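Local atomic coordinates of MATE family efflux transporter (Vibrio cholerae, PDB entry 6IDP), a protein that probably exports drugs and other toxic compounds across the membrane, as a multidrug transporter whose conformation changes in a proton-dependent way. Residues Arg389-Ala392 with Phe393-Cys397; Ser171-Asn174 with Leu175-Pro179; Val370-Ala373 with Asn374-Lys378. All coordinates share one frame; numbering follows the deposited sequence.

Interaction 1: residues Arg389-Ala392 with Phe393-Cys397; sequences RLFA and FYLPC
Chi1 of -173° in Arg389 and -166° in Tyr394 puts each CG opposite the backbone N, and the two side chains leave the helix side by side in the same direction. A bend at chi2 of Arg389 then brings the guanidinium over the phenol ring. The two flat groups stack with their planes 27° apart, and NH2 sits above the middle of the ring, 3.5 Å from Tyr394 CD1. CZ of Arg389 is 4.1 Å from the centroid of the Tyr394 ring, over its face, which makes the stack a cation-pi contact as well. NH2 does not rely on the ring alone, because it also donates to Asn418 OD1; Asn418 lies further along the same helical run and touches Tyr394 too.

Partners five positions apart are also joined through the backbone here, because the helix widens into a pi-type turn. Tyr394 N bonds to Arg389 O at 2.9 Å, and Leu395 N bonds to Leu390 O at 3.0 Å. The turn leads straight into Pro396, whose nitrogen has no hydrogen to give to the turn before, and the helix kinks there. The proline ring lies against the preceding carbonyls, with CG 3.2 Å from Phe391 O.

On the apolar flank Leu390 CD1 reaches Leu395 CG at 4.0 Å, while Phe391 lies alongside Leu395, with Phe391 CD1 4.1 Å from Leu395 CD1. Helix 226-259 packs on this flank, through Leu246 and Leu249 on Phe391 and Phe253 on Leu395. Phe393 lies on another side of the helix: the methyl of Ala392 sits over one face of its ring in a CH-pi contact, CB being 4.1 Å from the ring centroid, and Ile420 and Ala424 touch this ring too.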
loop_
_atom_site.group_PDB
_atom_site.type_symbol
_atom_site.label_atom_id
_atom_site.label_comp_id
_atom_site.label_asym_id
_atom_site.label_seq_id
_atom_site.Cartn_x
_atom_site.Cartn_y
_atom_site.Cartn_z
ATOM N N ARG A 389 4.173 -1.138 -16.471
ATOM C CA ARG A 389 3.233 -0.059 -16.203
ATOM C C ARG A 389 3.968 1.267 -16.060
ATOM O O ARG A 389 3.538 2.287 -16.593
ATOM C CB ARG A 389 2.425 -0.355 -14.935
ATOM C CG ARG A 389 1.295 0.629 -14.669
ATOM C CD ARG A 389 1.682 1.714 -13.678
ATOM N NE ARG A 389 0.796 2.870 -13.780
ATOM C CZ ARG A 389 0.740 3.853 -12.887
ATOM N NH1 ARG A 389 1.511 3.818 -11.809
ATOM N NH2 ARG A 389 -0.096 4.868 -13.068
ATOM N N LEU A 390 5.091 1.236 -15.354
ATOM C CA LEU A 390 5.840 2.444 -15.055
ATOM C C LEU A 390 6.655 2.971 -16.224
ATOM O O LEU A 390 6.452 4.092 -16.688
ATOM C CB LEU A 390 6.775 2.196 -13.871
ATOM C CG LEU A 390 6.605 3.161 -12.701
ATOM C CD1 LEU A 390 6.120 4.510 -13.212
ATOM C CD2 LEU A 390 5.641 2.586 -11.667
ATOM N N PHE A 391 7.589 2.153 -16.690
ATOM C CA PHE A 391 8.631 2.631 -17.588
ATOM C C PHE A 391 8.304 2.444 -19.065
ATOM O O PHE A 391 8.880 3.118 -19.916
ATOM C CB PHE A 391 9.957 1.943 -17.246
ATOM C CG PHE A 391 10.422 2.204 -15.842
ATOM C CD1 PHE A 391 10.946 3.439 -15.492
ATOM C CD2 PHE A 391 10.334 1.219 -14.872
ATOM C CE1 PHE A 391 11.372 3.686 -14.201
ATOM C CE2 PHE A 391 10.763 1.460 -13.578
ATOM C CZ PHE A 391 11.282 2.696 -13.245
ATOM N N ALA A 392 7.383 1.534 -19.369
ATOM C CA ALA A 392 7.014 1.277 -20.758
ATOM C C ALA A 392 5.783 2.077 -21.181
ATOM O O ALA A 392 5.676 2.504 -22.332
ATOM C CB ALA A 392 6.772 -0.211 -20.980
ATOM N N PHE A 393 4.861 2.286 -20.245
ATOM C CA PHE A 393 3.560 2.865 -20.572
ATOM C C PHE A 393 3.322 4.250 -19.964
ATOM O O PHE A 393 3.139 5.224 -20.693
ATOM C CB PHE A 393 2.450 1.910 -20.126
ATOM C CG PHE A 393 2.592 0.525 -20.679
ATOM C CD1 PHE A 393 2.964 0.329 -21.999
ATOM C CD2 PHE A 393 2.372 -0.582 -19.876
ATOM C CE1 PHE A 393 3.103 -0.945 -22.512
ATOM C CE2 PHE A 393 2.512 -1.862 -20.382
ATOM C CZ PHE A 393 2.877 -2.043 -21.701
ATOM N N TYR A 394 3.318 4.330 -18.637
ATOM C CA TYR A 394 2.926 5.552 -17.938
ATOM C C TYR A 394 3.858 6.732 -18.211
ATOM O O TYR A 394 3.432 7.756 -18.742
ATOM C CB TYR A 394 2.854 5.296 -16.432
ATOM C CG TYR A 394 2.150 6.379 -15.646
ATOM C CD1 TYR A 394 0.836 6.725 -15.929
ATOM C CD2 TYR A 394 2.792 7.040 -14.608
ATOM C CE1 TYR A 394 0.185 7.709 -15.211
ATOM C CE2 TYR A 394 2.147 8.027 -13.879
ATOM C CZ TYR A 394 0.844 8.356 -14.189
ATOM O OH TYR A 394 0.190 9.332 -13.476
ATOM N N LEU A 395 5.125 6.587 -17.834
ATOM C CA LEU A 395 6.090 7.672 -17.983
ATOM C C LEU A 395 6.335 8.084 -19.444
ATOM O O LEU A 395 6.423 9.278 -19.723
ATOM C CB LEU A 395 7.419 7.303 -17.312
ATOM C CG LEU A 395 7.428 7.330 -15.781
ATOM C CD1 LEU A 395 8.801 6.954 -15.238
ATOM C CD2 LEU A 395 6.998 8.693 -15.256
ATOM N N PRO A 396 6.454 7.116 -20.378
ATOM C CA PRO A 396 6.608 7.583 -21.762
ATOM C C PRO A 396 5.394 8.358 -22.272
ATOM O O PRO A 396 5.565 9.325 -23.012
ATOM C CB PRO A 396 6.790 6.283 -22.553
ATOM C CG PRO A 396 7.333 5.322 -21.575
ATOM C CD PRO A 396 6.661 5.659 -20.276
ATOM N N CYS A 397 4.191 7.946 -21.883
ATOM C CA CYS A 397 2.984 8.639 -22.324
ATOM C C CYS A 397 2.867 10.020 -21.680
ATOM O O CYS A 397 2.420 10.970 -22.320
ATOM C CB CYS A 397 1.736 7.802 -22.025
ATOM S SG CYS A 397 1.444 6.449 -23.200
#

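Interaction 2: residues Ser171-Asn174 with Leu175-Pro179; sequences SVLN and LILDP
Asn174 and Asp178 meet one helical turn apart, with OD1 of Asn174 and OD1 of Asp178 3.4 Å from each other. As modelled, both atoms are acceptors and the pair is not a hydrogen bond; the amide and carboxylate planes are turned 74° apart, and the two groups pass across each other. Asp178 also presses its CB to 3.2 Å from Asn174 O, the carbonyl to which its own N makes a weak bond of 3.0 Å (128° at the hydrogen).

Around the helix the apolar pairs follow the same four-residue spacing. CG of Leu173 lies 4.1 Å from CD1 of Leu177, and CG1 of Val172 lies 4.1 Å from CD1 of Ile176, each pair pointing the same way. With chi1 at -62°, CG1 of Ile176 leans back along the helix and rests 3.3 Å from Val172 O. Beneath these pairs is regular alpha-helical bonding, Leu177 N to Leu173 O at 3.0 Å for example, which runs to Pro179, where the missing N-H leaves a kink in helix 161-184.

Further out, Asn174 ND2 is tied to Thr196 OG1 of helix 189-213, and a bound monoolein molecule touches Asn174. Asp178 OD2 comes close to Asp35 OD1 of helix 5-39, whose Phe31 touches both Asn174 and Asp178.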
loop_
_atom_site.group_PDB
_atom_site.type_symbol
_atom_site.label_atom_id
_atom_site.label_comp_id
_atom_site.label_asym_id
_atom_site.label_seq_id
_atom_site.Cartn_x
_atom_site.Cartn_y
_atom_site.Cartn_z
ATOM N N SER A 171 -6.455 3.950 14.892
ATOM C CA SER A 171 -6.627 5.249 14.243
ATOM C C SER A 171 -7.307 6.251 15.168
ATOM O O SER A 171 -6.872 7.396 15.283
ATOM C CB SER A 171 -7.442 5.112 12.953
ATOM O OG SER A 171 -6.744 4.351 11.986
ATOM N N VAL A 172 -8.383 5.814 15.814
ATOM C CA VAL A 172 -9.107 6.653 16.761
ATOM C C VAL A 172 -8.238 6.941 17.978
ATOM O O VAL A 172 -8.149 8.084 18.435
ATOM C CB VAL A 172 -10.429 5.993 17.211
ATOM C CG1 VAL A 172 -10.934 6.615 18.506
ATOM C CG2 VAL A 172 -11.475 6.108 16.118
ATOM N N LEU A 173 -7.585 5.901 18.488
ATOM C CA LEU A 173 -6.724 6.038 19.655
ATOM C C LEU A 173 -5.574 7.008 19.381
ATOM O O LEU A 173 -5.243 7.841 20.223
ATOM C CB LEU A 173 -6.187 4.670 20.085
ATOM C CG LEU A 173 -5.495 4.585 21.445
ATOM C CD1 LEU A 173 -6.346 5.247 22.519
ATOM C CD2 LEU A 173 -5.214 3.135 21.810
ATOM N N ASN A 174 -4.977 6.910 18.196
ATOM C CA ASN A 174 -3.891 7.809 17.817
ATOM C C ASN A 174 -4.389 9.240 17.639
ATOM O O ASN A 174 -3.667 10.197 17.922
ATOM C CB ASN A 174 -3.215 7.325 16.530
ATOM C CG ASN A 174 -1.804 7.866 16.371
ATOM O OD1 ASN A 174 -1.434 8.871 16.979
ATOM N ND2 ASN A 174 -1.011 7.205 15.535
ATOM N N LEU A 175 -5.626 9.377 17.171
ATOM C CA LEU A 175 -6.239 10.691 16.987
ATOM C C LEU A 175 -6.414 11.391 18.334
ATOM O O LEU A 175 -6.139 12.580 18.463
ATOM C CB LEU A 175 -7.585 10.551 16.271
ATOM C CG LEU A 175 -8.286 11.793 15.705
ATOM C CD1 LEU A 175 -9.156 12.488 16.752
ATOM C CD2 LEU A 175 -7.286 12.764 15.082
ATOM N N ILE A 176 -6.861 10.639 19.334
ATOM C CA ILE A 176 -7.077 11.178 20.675
ATOM C C ILE A 176 -5.765 11.523 21.379
ATOM O O ILE A 176 -5.648 12.573 22.010
ATOM C CB ILE A 176 -7.870 10.184 21.554
ATOM C CG1 ILE A 176 -9.256 9.930 20.959
ATOM C CG2 ILE A 176 -7.994 10.705 22.976
ATOM C CD1 ILE A 176 -10.077 8.922 21.738
ATOM N N LEU A 177 -4.779 10.639 21.269
ATOM C CA LEU A 177 -3.503 10.824 21.956
ATOM C C LEU A 177 -2.634 11.898 21.304
ATOM O O LEU A 177 -1.752 12.467 21.950
ATOM C CB LEU A 177 -2.735 9.502 22.013
ATOM C CG LEU A 177 -3.359 8.404 22.877
ATOM C CD1 LEU A 177 -2.582 7.102 22.751
ATOM C CD2 LEU A 177 -3.435 8.848 24.329
ATOM N N ASP A 178 -2.893 12.172 20.029
ATOM C CA ASP A 178 -2.075 13.100 19.252
ATOM C C ASP A 178 -1.966 14.498 19.883
ATOM O O ASP A 178 -0.859 14.940 20.183
ATOM C CB ASP A 178 -2.610 13.207 17.815
ATOM C CG ASP A 178 -1.593 12.771 16.777
ATOM O OD1 ASP A 178 -0.572 12.160 17.158
ATOM O OD2 ASP A 178 -1.819 13.033 15.577
ATOM N N PRO A 179 -3.099 15.196 20.108
ATOM C CA PRO A 179 -2.902 16.556 20.630
ATOM C C PRO A 179 -2.414 16.584 22.078
ATOM O O PRO A 179 -1.830 17.580 22.505
ATOM C CB PRO A 179 -4.295 17.174 20.516
ATOM C CG PRO A 179 -5.216 16.023 20.677
ATOM C CD PRO A 179 -4.533 14.857 20.008
#

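Interaction 3: residues Val370-Ala373 with Asn374-Lys378; sequences VSVA and NALGK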
loop_
_atom_site.group_PDB
_atom_site.type_symbol
_atom_site.label_atom_id
_atom_site.label_comp_id
_atom_site.label_asym_id
_atom_site.label_seq_id
_atom_site.Cartn_x
_atom_site.Cartn_y
_atom_site.Cartn_z
ATOM N N VAL A 370 -1.355 -7.488 -10.288
ATOM C CA VAL A 370 -0.110 -7.587 -9.530
ATOM C C VAL A 370 -0.316 -8.424 -8.271
ATOM O O VAL A 370 0.444 -9.355 -8.003
ATOM C CB VAL A 370 0.445 -6.198 -9.130
ATOM C CG1 VAL A 370 1.533 -6.339 -8.067
ATOM C CG2 VAL A 370 0.987 -5.467 -10.348
ATOM N N SER A 371 -1.354 -8.093 -7.510
ATOM C CA SER A 371 -1.644 -8.794 -6.265
ATOM C C SER A 371 -2.044 -10.248 -6.513
ATOM O O SER A 371 -1.735 -11.125 -5.709
ATOM C CB SER A 371 -2.746 -8.070 -5.487
ATOM O OG SER A 371 -3.987 -8.161 -6.164
ATOM N N VAL A 372 -2.729 -10.497 -7.625
ATOM C CA VAL A 372 -3.146 -11.849 -7.983
ATOM C C VAL A 372 -1.942 -12.699 -8.391
ATOM O O VAL A 372 -1.823 -13.856 -7.984
ATOM C CB VAL A 372 -4.192 -11.838 -9.122
ATOM C CG1 VAL A 372 -4.330 -13.220 -9.750
ATOM C CG2 VAL A 372 -5.537 -11.347 -8.602
ATOM N N ALA A 373 -1.048 -12.113 -9.182
ATOM C CA ALA A 373 0.181 -12.788 -9.592
ATOM C C ALA A 373 1.018 -13.211 -8.383
ATOM O O ALA A 373 1.486 -14.350 -8.314
ATOM C CB ALA A 373 0.992 -11.891 -10.508
ATOM N N ASN A 374 1.207 -12.290 -7.438
ATOM C CA ASN A 374 1.923 -12.599 -6.203
ATOM C C ASN A 374 1.241 -13.716 -5.413
ATOM O O ASN A 374 1.907 -14.602 -4.872
ATOM C CB ASN A 374 2.049 -11.350 -5.323
ATOM C CG ASN A 374 3.163 -10.418 -5.773
ATOM O OD1 ASN A 374 4.251 -10.861 -6.137
ATOM N ND2 ASN A 374 2.895 -9.115 -5.739
ATOM N N ALA A 375 -0.087 -13.663 -5.349
ATOM C CA ALA A 375 -0.868 -14.647 -4.603
ATOM C C ALA A 375 -0.696 -16.057 -5.165
ATOM O O ALA A 375 -0.810 -17.041 -4.435
ATOM C CB ALA A 375 -2.337 -14.258 -4.601
ATOM N N LEU A 376 -0.423 -16.142 -6.464
ATOM C CA LEU A 376 -0.199 -17.421 -7.131
ATOM C C LEU A 376 1.271 -17.834 -7.098
ATOM O O LEU A 376 1.652 -18.834 -7.700
ATOM C CB LEU A 376 -0.681 -17.357 -8.584
ATOM C CG LEU A 376 -2.183 -17.192 -8.826
ATOM C CD1 LEU A 376 -2.445 -16.808 -10.273
ATOM C CD2 LEU A 376 -2.932 -18.471 -8.463
ATOM N N GLY A 377 2.096 -17.056 -6.409
ATOM C CA GLY A 377 3.511 -17.364 -6.305
ATOM C C GLY A 377 4.310 -16.949 -7.528
ATOM O O GLY A 377 5.488 -17.282 -7.655
ATOM N N LYS A 378 3.664 -16.219 -8.433
ATOM C CA LYS A 378 4.332 -15.709 -9.626
ATOM C C LYS A 378 4.798 -14.275 -9.396
ATOM O O LYS A 378 4.256 -13.331 -9.969
ATOM C CB LYS A 378 3.398 -15.794 -10.831
ATOM C CG LYS A 378 2.892 -17.205 -11.098
ATOM C CD LYS A 378 1.819 -17.225 -12.170
ATOM C CE LYS A 378 1.246 -18.625 -12.350
ATOM N NZ LYS A 378 2.277 -19.609 -12.787
#
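A Schellman motif ends helix 360-375, and Ala373 and Lys378 carry its longer bond: Lys378 N donates to Ala373 O at 2.9 Å. The shorter bond nests inside it, from Gly377 N to Asn374 O, also 2.9 Å. Gly377 is the residue that turns the chain out of the helix, at a positive phi of 80°, a value reached easily without a side chain. Ala373 O thus serves as the hub of the cap, since it takes in addition a weak bond from Leu376 N at 3.2 Å. The methyl of Ala373 lies in the same corner, its CB 3.6 Å from Lys378 O.

Lys378 has a second part to play as the N-cap of helix 379-435, so the C-cap of one helix runs almost directly into the start of the next. One turn earlier the helix is regular: Asn374 N points at Val370 O with an almost straight bond, 3.1 Å and 170° at the hydrogen. Chi1 of -79° sets CG of Asn374 opposite its carbonyl carbon, and the amide runs alongside Val370. This puts ND2 3.9 Å from Val370 CG1; ND2 is also 3.3 Å from Val370 O, but the angle is too poor for a bond.

On another side Val372 CG1 touches Leu376 CD1 at 4.1 Å. Val372 packs on Leu290 of helix 281-299 and Val310 of helix 303-330, Leu376 on Ile294 and Ile306 of the same two helices. Ala382 of helix 379-435 rests on both Ala373 and Asn374, while the ammonium of Lys378 makes a long, weak ion pair with Glu436.

Overall arrangement
From the N terminus the order is interaction 2, interaction 3, interaction 1. Each joins neighbouring stretches of chain, so none closes a long loop, and none nests in or crosses another. Interaction 2, in the first MatE range, faces helices 5-39 and 189-213. The other two fall in the second, and each lies across the chain's centre from interaction 2, whose centre is about 39 Å from that of interaction 1 and about 35 Å from that of interaction 3. Residues 370-378 face helices 281-299 and 303-330 and lead into helix 379-435, where residues 389-397 meet helix 226-259; these two contacts are about 7 Å apart at their nearest atoms.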